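Local structure of uncharacterized protein (4ECO) at residues Arg155-Asp160 with Ala406-Tyr411; Glu380-Ala385 with Asn394-Lys399; Ser436-Ser441 with Lys450-Thr455; Glu583-Asn588 with Gly614-Phe619; Tyr610-Met615 with Cys629-Ile634. The protein is of unknown function but, as a leucine-rich repeat protein, probably offers a curved solenoid surface for binding other proteins. One frame throughout, in Å; residues are numbered along the deposited sequence.

The chain first passes through 155-160 and returns to it at strand 404-408, so contact 1 closes a loop of 245 residues and lays an early loop across the repeat strands. Contact 2 (380-385 with 394-399) lies wholly within that span and closes a short loop inside the solenoid. Contact 3 (436-441 with 450-455) follows in series with another short closure, one strand further along. Strands 381-383, 404-408 and 435-439 are successive neighbours, so contact 1 touches both 2 and 3, and those two meet through Lys399 and Thr455. Contacts 4 and 5, centred 30 Å or more from the others, share Gly614 and Met615: one begins where the other ends, and together they close off the C-terminal coils.

Contact 1. Residues Arg155-Asp160 with Ala406-Tyr411; sequences REDFSD and AIDFSY
In this leucine-rich repeat solenoid, Ala406, Asp408 and Ser410 alternate with the inward-facing Ile407 and Phe409, and the loop holding Arg155 and Asp157 lies against the outward-facing set. That alternation, begun on strand 404-408 and carried into the loop after it, fits a leucine-rich repeat, whose outward residues form the concave face. The two segments share only 106 Å² of surface, with no hydrogen bond between them. CG of Arg155 packs loosely on CB of Ala406 at 4.5 Å, while the guanidinium end is engaged elsewhere, NH1 on the carbonyl of Lys173 and NH2 in a salt bridge with Asp153. Further along, OD2 of Asp157 approaches OG of Ser410 to 3.8 Å, too far for a hydrogen bond. The same OD2 lies 4.4 Å from OD2 of Asp408, two like charges close together that may raise the proton affinity of one carboxylate; Asn439 ND2, on the next strand, donates to Asp157 OD2 and may offset part of that repulsion. On its own side, Asp408 OD1 takes the backbone N of Ser410 at 3.0 Å (154°), an Asx turn, and also OG of Ser410. With chi1 at 75°, OG sits between the backbone N and the carbonyl carbon, which brings the hydroxyl round to the carboxylate. With an alanine here, Asp408 would probably lose one of the two grips on OD1, leaving its carboxylate freer to turn beside Asp157. In the second grip, the hydroxyl of Ser410 reaches the syn lone pair of Asp408 OD1, with OG and OD1 2.8 Å apart.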
# COMPACT_ATOMS: atom_id res chain seq x y z
N ARG A 155 9.39 6.95 -1.81
CA ARG A 155 10.19 8.17 -1.98
C ARG A 155 9.70 9.29 -1.02
O ARG A 155 10.40 10.26 -0.79
CB ARG A 155 10.19 8.65 -3.43
CG ARG A 155 10.71 7.61 -4.40
CD ARG A 155 10.62 8.06 -5.83
NE ARG A 155 9.27 8.51 -6.14
CZ ARG A 155 8.95 9.28 -7.17
NH1 ARG A 155 9.89 9.70 -8.01
NH2 ARG A 155 7.70 9.67 -7.35
N GLU A 156 8.53 9.11 -0.41
CA GLU A 156 7.92 10.00 0.57
C GLU A 156 8.90 10.32 1.73
O GLU A 156 8.92 11.44 2.26
CB GLU A 156 6.62 9.34 1.11
CG GLU A 156 5.81 10.17 2.10
CD GLU A 156 5.41 11.57 1.69
OE1 GLU A 156 5.06 11.78 0.50
OE2 GLU A 156 5.41 12.46 2.58
N ASP A 157 9.72 9.34 2.10
CA ASP A 157 10.68 9.43 3.19
C ASP A 157 11.89 10.29 2.85
O ASP A 157 12.72 10.52 3.74
CB ASP A 157 11.15 8.04 3.62
CG ASP A 157 10.11 7.34 4.44
OD1 ASP A 157 9.40 8.03 5.21
OD2 ASP A 157 10.03 6.09 4.35
N PHE A 158 11.97 10.79 1.60
CA PHE A 158 13.00 11.73 1.22
C PHE A 158 12.71 13.06 1.87
O PHE A 158 11.55 13.40 2.07
CB PHE A 158 13.09 11.89 -0.29
CG PHE A 158 13.85 10.80 -0.97
CD1 PHE A 158 15.14 10.49 -0.58
CD2 PHE A 158 13.34 10.19 -2.10
CE1 PHE A 158 15.88 9.52 -1.25
CE2 PHE A 158 14.07 9.22 -2.79
CZ PHE A 158 15.33 8.88 -2.34
N SER A 159 13.75 13.83 2.17
CA SER A 159 13.60 15.14 2.79
C SER A 159 12.87 16.09 1.84
O SER A 159 12.87 15.89 0.62
CB SER A 159 14.96 15.72 3.16
OG SER A 159 15.73 16.04 2.01
N ASP A 160 12.29 17.16 2.41
CA ASP A 160 11.60 18.16 1.63
C ASP A 160 12.54 18.70 0.58
O ASP A 160 12.12 18.77 -0.58
CB ASP A 160 11.04 19.25 2.53
CG ASP A 160 9.82 18.77 3.29
OD1 ASP A 160 9.06 17.92 2.74
OD2 ASP A 160 9.63 19.22 4.44
N ALA A 406 10.19 1.83 -7.00
CA ALA A 406 10.84 1.96 -5.69
C ALA A 406 10.61 0.73 -4.81
O ALA A 406 9.54 0.12 -4.86
CB ALA A 406 10.32 3.20 -4.96
N ILE A 407 11.58 0.42 -3.95
CA ILE A 407 11.48 -0.69 -3.00
C ILE A 407 11.73 -0.13 -1.59
O ILE A 407 12.63 0.69 -1.39
CB ILE A 407 12.41 -1.86 -3.39
CG1 ILE A 407 12.07 -3.12 -2.61
CG2 ILE A 407 13.91 -1.50 -3.35
CD1 ILE A 407 12.39 -4.34 -3.36
N ASP A 408 10.86 -0.48 -0.64
CA ASP A 408 10.96 0.06 0.71
C ASP A 408 11.49 -0.99 1.65
O ASP A 408 10.83 -2.01 1.89
CB ASP A 408 9.60 0.58 1.18
CG ASP A 408 9.63 1.57 2.34
OD1 ASP A 408 10.64 1.58 3.09
OD2 ASP A 408 8.64 2.30 2.52
N PHE A 409 12.71 -0.73 2.18
CA PHE A 409 13.35 -1.57 3.20
C PHE A 409 13.54 -0.78 4.50
O PHE A 409 14.26 -1.24 5.40
CB PHE A 409 14.70 -2.13 2.72
CG PHE A 409 14.64 -3.12 1.59
CD1 PHE A 409 14.26 -4.44 1.83
CD2 PHE A 409 15.05 -2.77 0.31
CE1 PHE A 409 14.22 -5.37 0.78
CE2 PHE A 409 15.01 -3.70 -0.73
CZ PHE A 409 14.59 -4.99 -0.49
N SER A 410 12.88 0.41 4.62
CA SER A 410 13.01 1.28 5.80
C SER A 410 12.48 0.60 7.09
O SER A 410 11.62 -0.29 7.04
CB SER A 410 12.34 2.63 5.59
OG SER A 410 10.92 2.62 5.65
N TYR A 411 13.04 1.00 8.24
CA TYR A 411 12.69 0.51 9.56
C TYR A 411 12.89 -0.97 9.65
O TYR A 411 11.94 -1.74 9.81
CB TYR A 411 11.27 0.87 9.91
CG TYR A 411 11.10 2.29 10.38
CD1 TYR A 411 11.31 2.63 11.72
CD2 TYR A 411 10.66 3.29 9.51
CE1 TYR A 411 11.11 3.93 12.17
CE2 TYR A 411 10.42 4.59 9.96
CZ TYR A 411 10.66 4.91 11.29
OH TYR A 411 10.41 6.17 11.76

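Contact 2. Residues Glu380-Ala385 with Asn394-Lys399; sequences ENLSFA and NIFDAK
The backbones of strand 381-383 and the irregular segment 394-399 stay well apart: the nearest alpha carbons, of Leu382 and Phe396, are 11.7 Å from each other, so side chains alone bridge them. This is the interior of a leucine-rich repeat coil, where Leu382 of the strand and Phe384 just beyond it face apolar groups from the return path of the chain. Phe396 takes part in two of the three contacts. Its CG lies beside the backbone N and anti to the carbonyl carbon (chi1 -42°), which sends the ring toward the strand. CE1 of that ring meets CD1 of Leu382 at 4.0 Å, the two side chains sliding past each other in opposite directions. CZ of Phe396 meets CE1 of Phe384 at 4.2 Å; the two aromatic side chains come from opposite directions, and CE1 of Phe384 arrives at the edge of the Phe396 ring, near its plane. Ile395 adds a second apolar support, with CD1 4.3 Å from CZ of Phe384, while its CG1 rests over one face of the Phe396 ring, toward the rim. Two further rings extend the core beyond the segments, Phe409, just past strand 404-408, beside Phe384 and Phe375 beside Phe396. Each segment is also shaped by a local turn. Ser383 OG accepts the backbone N of Ala385, an ST turn just after the strand. Asp397 forms an Asx turn: its OD1 takes the backbone N of Lys399 at 3.0 Å, the donor standing 58° out of the carboxylate plane.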
# COMPACT_ATOMS: atom_id res chain seq x y z
N GLU A 380 5.48 -2.06 -9.74
CA GLU A 380 5.81 -0.65 -9.58
C GLU A 380 6.57 -0.50 -8.26
O GLU A 380 7.78 -0.26 -8.29
CB GLU A 380 4.55 0.25 -9.63
CG GLU A 380 4.89 1.71 -9.89
CD GLU A 380 3.87 2.79 -9.56
OE1 GLU A 380 2.80 2.47 -9.00
OE2 GLU A 380 4.17 3.98 -9.84
N ASN A 381 5.88 -0.71 -7.11
CA ASN A 381 6.45 -0.58 -5.77
C ASN A 381 6.23 -1.82 -4.91
O ASN A 381 5.16 -2.44 -4.96
CB ASN A 381 5.85 0.64 -5.04
CG ASN A 381 6.18 1.99 -5.63
OD1 ASN A 381 7.32 2.29 -5.98
ND2 ASN A 381 5.20 2.86 -5.69
N LEU A 382 7.26 -2.15 -4.09
CA LEU A 382 7.26 -3.25 -3.09
C LEU A 382 7.63 -2.72 -1.74
O LEU A 382 8.36 -1.71 -1.65
CB LEU A 382 8.22 -4.38 -3.45
CG LEU A 382 8.12 -5.04 -4.81
CD1 LEU A 382 9.30 -5.95 -5.00
CD2 LEU A 382 6.80 -5.78 -4.98
N SER A 383 7.16 -3.39 -0.67
CA SER A 383 7.48 -2.97 0.68
C SER A 383 7.73 -4.12 1.66
O SER A 383 6.92 -5.04 1.81
CB SER A 383 6.39 -2.08 1.26
OG SER A 383 6.86 -1.58 2.50
N PHE A 384 8.88 -3.99 2.35
CA PHE A 384 9.36 -4.86 3.41
C PHE A 384 9.61 -4.01 4.64
O PHE A 384 10.29 -4.43 5.58
CB PHE A 384 10.62 -5.59 2.97
CG PHE A 384 10.47 -6.40 1.71
CD1 PHE A 384 10.69 -5.82 0.45
CD2 PHE A 384 10.16 -7.76 1.76
CE1 PHE A 384 10.58 -6.57 -0.72
CE2 PHE A 384 10.06 -8.52 0.58
CZ PHE A 384 10.29 -7.92 -0.65
N ALA A 385 9.07 -2.78 4.63
CA ALA A 385 9.25 -1.80 5.69
C ALA A 385 8.68 -2.27 7.05
O ALA A 385 7.73 -3.05 7.08
CB ALA A 385 8.61 -0.49 5.31
N ASN A 394 18.48 -11.28 -1.53
CA ASN A 394 18.96 -11.49 -2.90
C ASN A 394 17.89 -12.25 -3.73
O ASN A 394 18.10 -13.41 -4.10
CB ASN A 394 20.30 -12.24 -2.89
CG ASN A 394 21.05 -12.16 -4.18
OD1 ASN A 394 20.76 -11.33 -5.06
ND2 ASN A 394 22.08 -12.98 -4.32
N ILE A 395 16.75 -11.59 -4.02
CA ILE A 395 15.63 -12.17 -4.76
C ILE A 395 15.30 -11.33 -6.02
O ILE A 395 14.25 -11.51 -6.67
CB ILE A 395 14.36 -12.34 -3.85
CG1 ILE A 395 13.81 -10.99 -3.31
CG2 ILE A 395 14.59 -13.38 -2.72
CD1 ILE A 395 12.40 -11.09 -2.74
N PHE A 396 16.24 -10.44 -6.39
CA PHE A 396 16.07 -9.54 -7.53
C PHE A 396 17.22 -9.70 -8.50
O PHE A 396 18.14 -10.48 -8.23
CB PHE A 396 15.96 -8.07 -7.06
CG PHE A 396 15.10 -7.88 -5.84
CD1 PHE A 396 13.71 -7.86 -5.94
CD2 PHE A 396 15.68 -7.73 -4.58
CE1 PHE A 396 12.90 -7.69 -4.80
CE2 PHE A 396 14.88 -7.56 -3.44
CZ PHE A 396 13.50 -7.54 -3.56
N ASP A 397 17.16 -8.98 -9.64
CA ASP A 397 18.24 -9.00 -10.63
C ASP A 397 18.38 -7.63 -11.25
O ASP A 397 17.44 -7.13 -11.87
CB ASP A 397 18.01 -10.07 -11.72
CG ASP A 397 19.25 -10.47 -12.50
OD1 ASP A 397 20.29 -9.76 -12.40
OD2 ASP A 397 19.19 -11.50 -13.21
N ALA A 398 19.56 -7.02 -11.09
CA ALA A 398 19.87 -5.72 -11.67
C ALA A 398 19.82 -5.82 -13.20
O ALA A 398 19.45 -4.85 -13.87
CB ALA A 398 21.23 -5.24 -11.20
N LYS A 399 20.12 -7.03 -13.72
CA LYS A 399 20.16 -7.32 -15.16
C LYS A 399 18.75 -7.41 -15.78
O LYS A 399 18.65 -7.41 -17.01
CB LYS A 399 20.96 -8.61 -15.45
CG LYS A 399 22.35 -8.75 -14.80
CD LYS A 399 23.39 -7.72 -15.22
CE LYS A 399 24.69 -7.83 -14.44
NZ LYS A 399 24.56 -7.37 -13.03

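Contact 3. Residues Ser436-Ser441 with Lys450-Thr455; sequences SSINLS and KELFST
Strand 435-439 and helix 451-454 belong to one strand-and-helix coil of the leucine-rich repeat solenoid, and Leu452 of the helix is met by Ile438 and Leu440 from the strand side. The alpha carbons of Ile438 and Leu452 are 9.7 Å apart, the shortest such distance between the segments, so the gap is spanned by methyl groups reaching toward each other, tip to tip. CD1 of Ile438 sits 4.1 Å from CD2 of Leu452 and 4.2 Å from its CD1, so it faces both branches of the leucine. Leu440 also reaches CD1 of Leu452, its own CD1 4.1 Å away. Ile438 reaches this far because CG1 is anti to the backbone N (chi1 -172°) and chi2 continues the chain outward to CD1. All three side chains are buried, and the contact between them is purely apolar. The strand end is fixed separately by an Asx turn: Asn439 OD1 accepts the backbone N of Ser441 at 3.1 Å, in the carbonyl plane, and the hydroxyl of Ser441 on a lone pair. On the helix side, Lys450 O receives the N-H groups of both Phe453 and Ser454, and the hydroxyl of Thr455 donates to the carbonyl of Glu451, OG1 and O being 2.7 Å apart. Ile438 also touches Ile407 of strand 404-408 and Ile462 of strand 461-463, and Phe453 leans on the same Ile462, so this packing joins the helix to the middle of three successive parallel strands.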
# COMPACT_ATOMS: atom_id res chain seq x y z
N SER A 436 14.53 1.81 -9.55
CA SER A 436 14.95 3.21 -9.67
C SER A 436 15.21 3.84 -8.28
O SER A 436 16.13 4.64 -8.15
CB SER A 436 13.91 4.03 -10.43
OG SER A 436 13.63 3.48 -11.72
N SER A 437 14.42 3.46 -7.25
CA SER A 437 14.59 4.05 -5.92
C SER A 437 14.65 3.00 -4.81
O SER A 437 13.84 2.08 -4.77
CB SER A 437 13.46 5.03 -5.63
OG SER A 437 13.65 5.76 -4.42
N ILE A 438 15.60 3.16 -3.88
CA ILE A 438 15.71 2.23 -2.76
C ILE A 438 15.63 3.04 -1.46
O ILE A 438 16.30 4.06 -1.30
CB ILE A 438 16.96 1.26 -2.82
CG1 ILE A 438 16.90 0.20 -1.72
CG2 ILE A 438 18.29 1.99 -2.86
CD1 ILE A 438 17.68 -1.02 -1.97
N ASN A 439 14.74 2.62 -0.58
CA ASN A 439 14.55 3.28 0.70
C ASN A 439 15.14 2.39 1.76
O ASN A 439 14.55 1.37 2.12
CB ASN A 439 13.07 3.59 0.96
CG ASN A 439 12.84 4.42 2.21
OD1 ASN A 439 13.69 4.57 3.09
ND2 ASN A 439 11.65 4.98 2.31
N LEU A 440 16.33 2.75 2.22
CA LEU A 440 17.05 2.03 3.27
C LEU A 440 17.15 2.88 4.55
O LEU A 440 18.01 2.62 5.40
CB LEU A 440 18.44 1.62 2.77
CG LEU A 440 18.49 0.46 1.80
CD1 LEU A 440 19.81 0.42 1.09
CD2 LEU A 440 18.22 -0.84 2.50
N SER A 441 16.26 3.90 4.70
CA SER A 441 16.25 4.78 5.88
C SER A 441 15.85 3.99 7.15
O SER A 441 15.25 2.93 7.04
CB SER A 441 15.33 6.00 5.68
OG SER A 441 13.98 5.64 5.39
N LYS A 450 27.82 -0.73 -1.37
CA LYS A 450 28.52 -0.65 -2.66
C LYS A 450 28.00 -1.68 -3.66
O LYS A 450 27.92 -1.39 -4.85
CB LYS A 450 30.05 -0.85 -2.45
CG LYS A 450 30.87 -0.79 -3.75
CD LYS A 450 32.39 -0.86 -3.56
CE LYS A 450 33.10 -0.99 -4.89
NZ LYS A 450 34.55 -0.72 -4.79
N GLU A 451 27.65 -2.88 -3.17
CA GLU A 451 27.18 -3.99 -3.99
C GLU A 451 25.89 -3.64 -4.78
O GLU A 451 25.58 -4.32 -5.75
CB GLU A 451 26.97 -5.25 -3.14
CG GLU A 451 28.24 -5.77 -2.47
CD GLU A 451 28.63 -5.20 -1.11
OE1 GLU A 451 27.96 -4.27 -0.60
OE2 GLU A 451 29.61 -5.74 -0.54
N LEU A 452 25.18 -2.57 -4.41
CA LEU A 452 24.01 -2.14 -5.17
C LEU A 452 24.44 -1.55 -6.48
O LEU A 452 23.80 -1.77 -7.51
CB LEU A 452 23.19 -1.10 -4.37
CG LEU A 452 22.31 -1.61 -3.22
CD1 LEU A 452 21.79 -0.45 -2.41
CD2 LEU A 452 21.14 -2.43 -3.75
N PHE A 453 25.56 -0.81 -6.44
CA PHE A 453 26.15 -0.08 -7.54
C PHE A 453 27.08 -0.98 -8.36
O PHE A 453 27.02 -0.92 -9.60
CB PHE A 453 26.88 1.17 -7.00
CG PHE A 453 25.91 2.07 -6.26
CD1 PHE A 453 25.05 2.92 -6.96
CD2 PHE A 453 25.77 1.99 -4.88
CE1 PHE A 453 24.10 3.70 -6.29
CE2 PHE A 453 24.82 2.76 -4.21
CZ PHE A 453 23.99 3.61 -4.91
N SER A 454 27.91 -1.83 -7.72
CA SER A 454 28.81 -2.72 -8.46
C SER A 454 28.02 -3.72 -9.33
O SER A 454 28.48 -4.07 -10.40
CB SER A 454 29.80 -3.45 -7.55
OG SER A 454 29.19 -4.39 -6.69
N THR A 455 26.80 -4.10 -8.93
CA THR A 455 25.96 -5.02 -9.71
C THR A 455 25.19 -4.30 -10.84
O THR A 455 24.56 -4.96 -11.67
CB THR A 455 24.98 -5.74 -8.81
OG1 THR A 455 24.24 -4.76 -8.08
CG2 THR A 455 25.68 -6.71 -7.88

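Contact 4. Residues Glu583-Asn588 with Gly614-Phe619; sequences EKITPN and GMYMLF
The loop 583-588 and the chain entering strand 617-619 come closest at Pro587 and Tyr616, whose alpha carbons are 7.8 Å apart, and the contact is made almost wholly by the reach of the Tyr616 ring. CG of Tyr616 stands anti to the backbone N (chi1 -155°), a turn that brings the ring end near the loop although the CB bond does not point there. Its OH comes 3.5 Å from CG2 of Ile585, the two side chains crossing at about a right angle. Pro587 O lies at the ring edge, near its plane and 4.1 Å from CE1; this is contact without a hydrogen bond. The hydroxyl finds a polar partner just past the loop, a weak hydrogen bond to the carbonyl of Ile589. The surface shared by the two segments is small, 106 Å² summed over both sides, of which Tyr616 supplies over half. Tyr616 also touches Leu592 of strand 591-593 and Tyr610 of helix 608-612, while Ile585 meets Leu592 and Ile602 of strand 601-603. The tyrosine thus sits, probably as part of the core of a C-terminal coil, between strand 591-593, which pairs with strand 617-619, and helix 608-612.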
# COMPACT_ATOMS: atom_id res chain seq x y z
N GLU A 583 32.33 35.36 -0.59
CA GLU A 583 31.56 35.60 -1.83
C GLU A 583 30.19 36.21 -1.53
O GLU A 583 29.54 35.83 -0.55
CB GLU A 583 31.37 34.29 -2.63
CG GLU A 583 30.66 33.15 -1.88
CD GLU A 583 30.75 31.77 -2.51
OE1 GLU A 583 30.92 31.68 -3.75
OE2 GLU A 583 30.64 30.77 -1.76
N LYS A 584 29.76 37.16 -2.37
CA LYS A 584 28.42 37.74 -2.29
C LYS A 584 27.43 36.69 -2.77
O LYS A 584 27.71 36.01 -3.76
CB LYS A 584 28.32 39.01 -3.13
CG LYS A 584 28.92 40.24 -2.48
CD LYS A 584 28.72 41.44 -3.37
CE LYS A 584 29.49 42.66 -2.94
NZ LYS A 584 29.48 43.70 -4.00
N ILE A 585 26.32 36.50 -2.04
CA ILE A 585 25.32 35.50 -2.43
C ILE A 585 24.69 35.97 -3.73
O ILE A 585 24.43 37.16 -3.91
CB ILE A 585 24.27 35.22 -1.32
CG1 ILE A 585 24.97 34.81 -0.00
CG2 ILE A 585 23.20 34.17 -1.75
CD1 ILE A 585 25.88 33.55 -0.04
N THR A 586 24.52 35.02 -4.66
CA THR A 586 23.97 35.24 -5.99
C THR A 586 22.45 34.98 -6.00
O THR A 586 21.98 34.09 -5.28
CB THR A 586 24.71 34.33 -6.97
OG1 THR A 586 24.60 32.96 -6.56
CG2 THR A 586 26.15 34.72 -7.13
N PRO A 587 21.67 35.72 -6.82
CA PRO A 587 20.20 35.52 -6.82
C PRO A 587 19.72 34.13 -7.28
O PRO A 587 18.57 33.78 -6.95
CB PRO A 587 19.68 36.57 -7.80
CG PRO A 587 20.85 37.12 -8.49
CD PRO A 587 22.06 36.84 -7.68
N ASN A 588 20.57 33.34 -7.99
CA ASN A 588 20.18 32.01 -8.44
C ASN A 588 19.97 31.08 -7.24
O ASN A 588 19.14 30.18 -7.34
CB ASN A 588 21.17 31.40 -9.43
CG ASN A 588 20.65 30.16 -10.15
OD1 ASN A 588 19.53 30.12 -10.70
ND2 ASN A 588 21.46 29.10 -10.18
N GLY A 614 9.78 39.90 -3.32
CA GLY A 614 9.16 38.65 -2.91
C GLY A 614 9.53 37.51 -3.84
O GLY A 614 8.77 36.55 -4.00
N MSE A 615 10.72 37.62 -4.47
CA MSE A 615 11.19 36.62 -5.42
C MSE A 615 12.33 35.75 -4.81
O MSE A 615 12.93 34.92 -5.52
CB MSE A 615 11.65 37.31 -6.70
CG MSE A 615 10.49 37.80 -7.58
SE MSE A 615 9.09 36.46 -7.92
CE MSE A 615 10.03 35.13 -9.00
N TYR A 616 12.56 35.90 -3.49
CA TYR A 616 13.59 35.22 -2.73
C TYR A 616 13.01 34.60 -1.45
O TYR A 616 12.03 35.11 -0.90
CB TYR A 616 14.70 36.22 -2.39
CG TYR A 616 16.04 35.58 -2.15
CD1 TYR A 616 16.87 35.24 -3.21
CD2 TYR A 616 16.48 35.31 -0.85
CE1 TYR A 616 18.10 34.63 -3.00
CE2 TYR A 616 17.73 34.72 -0.63
CZ TYR A 616 18.53 34.38 -1.70
OH TYR A 616 19.74 33.77 -1.50
N MSE A 617 13.64 33.51 -0.97
CA MSE A 617 13.26 32.76 0.23
C MSE A 617 14.46 32.65 1.16
O MSE A 617 15.34 31.81 0.95
CB MSE A 617 12.75 31.37 -0.22
CG MSE A 617 12.17 30.49 0.91
SE MSE A 617 10.73 31.30 1.97
CE MSE A 617 9.49 31.89 0.45
N LEU A 618 14.54 33.53 2.17
CA LEU A 618 15.66 33.56 3.11
C LEU A 618 15.23 33.28 4.55
O LEU A 618 14.36 33.97 5.09
CB LEU A 618 16.39 34.91 3.04
CG LEU A 618 17.51 35.13 4.05
CD1 LEU A 618 18.77 34.38 3.65
CD2 LEU A 618 17.77 36.59 4.25
N PHE A 619 15.88 32.28 5.17
CA PHE A 619 15.70 31.89 6.57
C PHE A 619 16.88 32.46 7.33
O PHE A 619 18.03 32.13 7.03
CB PHE A 619 15.58 30.37 6.70
CG PHE A 619 14.52 29.78 5.80
CD1 PHE A 619 13.20 29.67 6.23
CD2 PHE A 619 14.83 29.33 4.52
CE1 PHE A 619 12.21 29.11 5.40
CE2 PHE A 619 13.85 28.78 3.68
CZ PHE A 619 12.55 28.66 4.13

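Contact 5. Residues Tyr610-Met615 with Cys629-Ile634; sequences YIEAGM and CDALDI
Ile611 and Leu632 cross at about a right angle, CG2 of the isoleucine 4.0 Å from CD2 of the leucine. Ile611 also presents CD1 to SG of Cys629, 4.4 Å away. Nearer the solvent, Glu612 lies along Ala631: CG is 3.8 Å from CB of Ala631 and OE2 3.4 Å from that same methyl. With CG beside the backbone N and the chain extended beyond it, the carboxylate of Glu612 is carried out over the alanine. Covalent and backbone bonds position the two segments. SG of Cys629 is joined in a disulfide to Cys608, which ties the start of helix 608-612 covalently to the segment 629-634. The helix closes in a Schellman motif at Gly614, where Met615 N donates to Tyr610 O (2.7 Å) and Gly614 N to Ile611 O (2.8 Å). The other segment turns through the short 3-10 run 630-632, which points CB of Ala631 toward the helix, while Leu632 brings only the end of its side chain near. Leu632 and Ile634 pack on Ile626 of strand 625-627, and Ile611 on Tyr616 just ahead of strand 617-619, an arrangement consistent with a disulfide-linked cap on the C-terminal end of the solenoid.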
# COMPACT_ATOMS: atom_id res chain seq x y z
N TYR A 610 15.70 41.08 -4.84
CA TYR A 610 14.90 39.88 -5.03
C TYR A 610 14.07 39.59 -3.79
O TYR A 610 12.95 39.07 -3.89
CB TYR A 610 15.81 38.70 -5.36
CG TYR A 610 16.33 38.72 -6.78
CD1 TYR A 610 17.50 39.42 -7.12
CD2 TYR A 610 15.65 38.06 -7.81
CE1 TYR A 610 17.97 39.46 -8.44
CE2 TYR A 610 16.12 38.07 -9.12
CZ TYR A 610 17.30 38.75 -9.42
OH TYR A 610 17.76 38.72 -10.70
N ILE A 611 14.62 39.92 -2.62
CA ILE A 611 13.96 39.74 -1.33
C ILE A 611 12.76 40.71 -1.30
O ILE A 611 11.61 40.25 -1.17
CB ILE A 611 14.98 39.95 -0.17
CG1 ILE A 611 15.91 38.71 -0.05
CG2 ILE A 611 14.28 40.22 1.17
CD1 ILE A 611 17.15 38.87 0.82
N GLU A 612 13.01 42.01 -1.52
CA GLU A 612 12.01 43.09 -1.53
C GLU A 612 10.89 42.83 -2.56
O GLU A 612 9.74 43.17 -2.28
CB GLU A 612 12.67 44.43 -1.80
CG GLU A 612 13.61 44.87 -0.69
CD GLU A 612 14.45 46.11 -0.94
OE1 GLU A 612 15.05 46.22 -2.03
OE2 GLU A 612 14.56 46.94 -0.01
N ALA A 613 11.20 42.18 -3.69
CA ALA A 613 10.25 41.83 -4.76
C ALA A 613 9.43 40.57 -4.42
O ALA A 613 8.53 40.20 -5.19
CB ALA A 613 10.99 41.62 -6.07
N GLY A 614 9.78 39.90 -3.32
CA GLY A 614 9.16 38.65 -2.91
C GLY A 614 9.53 37.51 -3.84
O GLY A 614 8.77 36.55 -4.00
N MSE A 615 10.72 37.62 -4.47
CA MSE A 615 11.19 36.62 -5.42
C MSE A 615 12.33 35.75 -4.81
O MSE A 615 12.93 34.92 -5.52
CB MSE A 615 11.65 37.31 -6.70
CG MSE A 615 10.49 37.80 -7.58
SE MSE A 615 9.09 36.46 -7.92
CE MSE A 615 10.03 35.13 -9.00
N CYS A 629 21.40 44.58 2.98
CA CYS A 629 19.94 44.54 2.87
C CYS A 629 19.30 45.14 4.12
O CYS A 629 19.14 44.45 5.13
CB CYS A 629 19.45 43.13 2.62
SG CYS A 629 17.73 43.04 2.05
N ASP A 630 18.95 46.44 4.04
CA ASP A 630 18.35 47.18 5.15
C ASP A 630 16.95 46.67 5.46
O ASP A 630 16.56 46.61 6.64
CB ASP A 630 18.32 48.68 4.83
CG ASP A 630 19.69 49.32 4.65
OD1 ASP A 630 20.58 49.08 5.50
OD2 ASP A 630 19.84 50.14 3.71
N ALA A 631 16.23 46.24 4.39
CA ALA A 631 14.86 45.74 4.40
C ALA A 631 14.68 44.50 5.30
O ALA A 631 13.53 44.09 5.54
CB ALA A 631 14.43 45.39 2.98
N LEU A 632 15.80 43.92 5.81
CA LEU A 632 15.76 42.72 6.65
C LEU A 632 15.65 43.05 8.13
O LEU A 632 15.45 42.13 8.93
CB LEU A 632 16.99 41.83 6.39
CG LEU A 632 17.04 41.09 5.06
CD1 LEU A 632 18.32 40.31 4.92
CD2 LEU A 632 15.85 40.17 4.86
N ASP A 633 15.73 44.35 8.51
CA ASP A 633 15.63 44.86 9.88
C ASP A 633 16.71 44.19 10.77
O ASP A 633 16.40 43.58 11.79
CB ASP A 633 14.19 44.66 10.44
CG ASP A 633 13.90 45.22 11.84
OD1 ASP A 633 14.63 46.15 12.28
OD2 ASP A 633 12.94 44.74 12.49
N ILE A 634 17.98 44.32 10.36
CA ILE A 634 19.11 43.74 11.09
C ILE A 634 19.36 44.58 12.37
O ILE A 634 19.65 45.78 12.28
CB ILE A 634 20.36 43.63 10.16
CG1 ILE A 634 20.06 42.82 8.87
CG2 ILE A 634 21.60 43.10 10.91
CD1 ILE A 634 19.54 41.33 9.07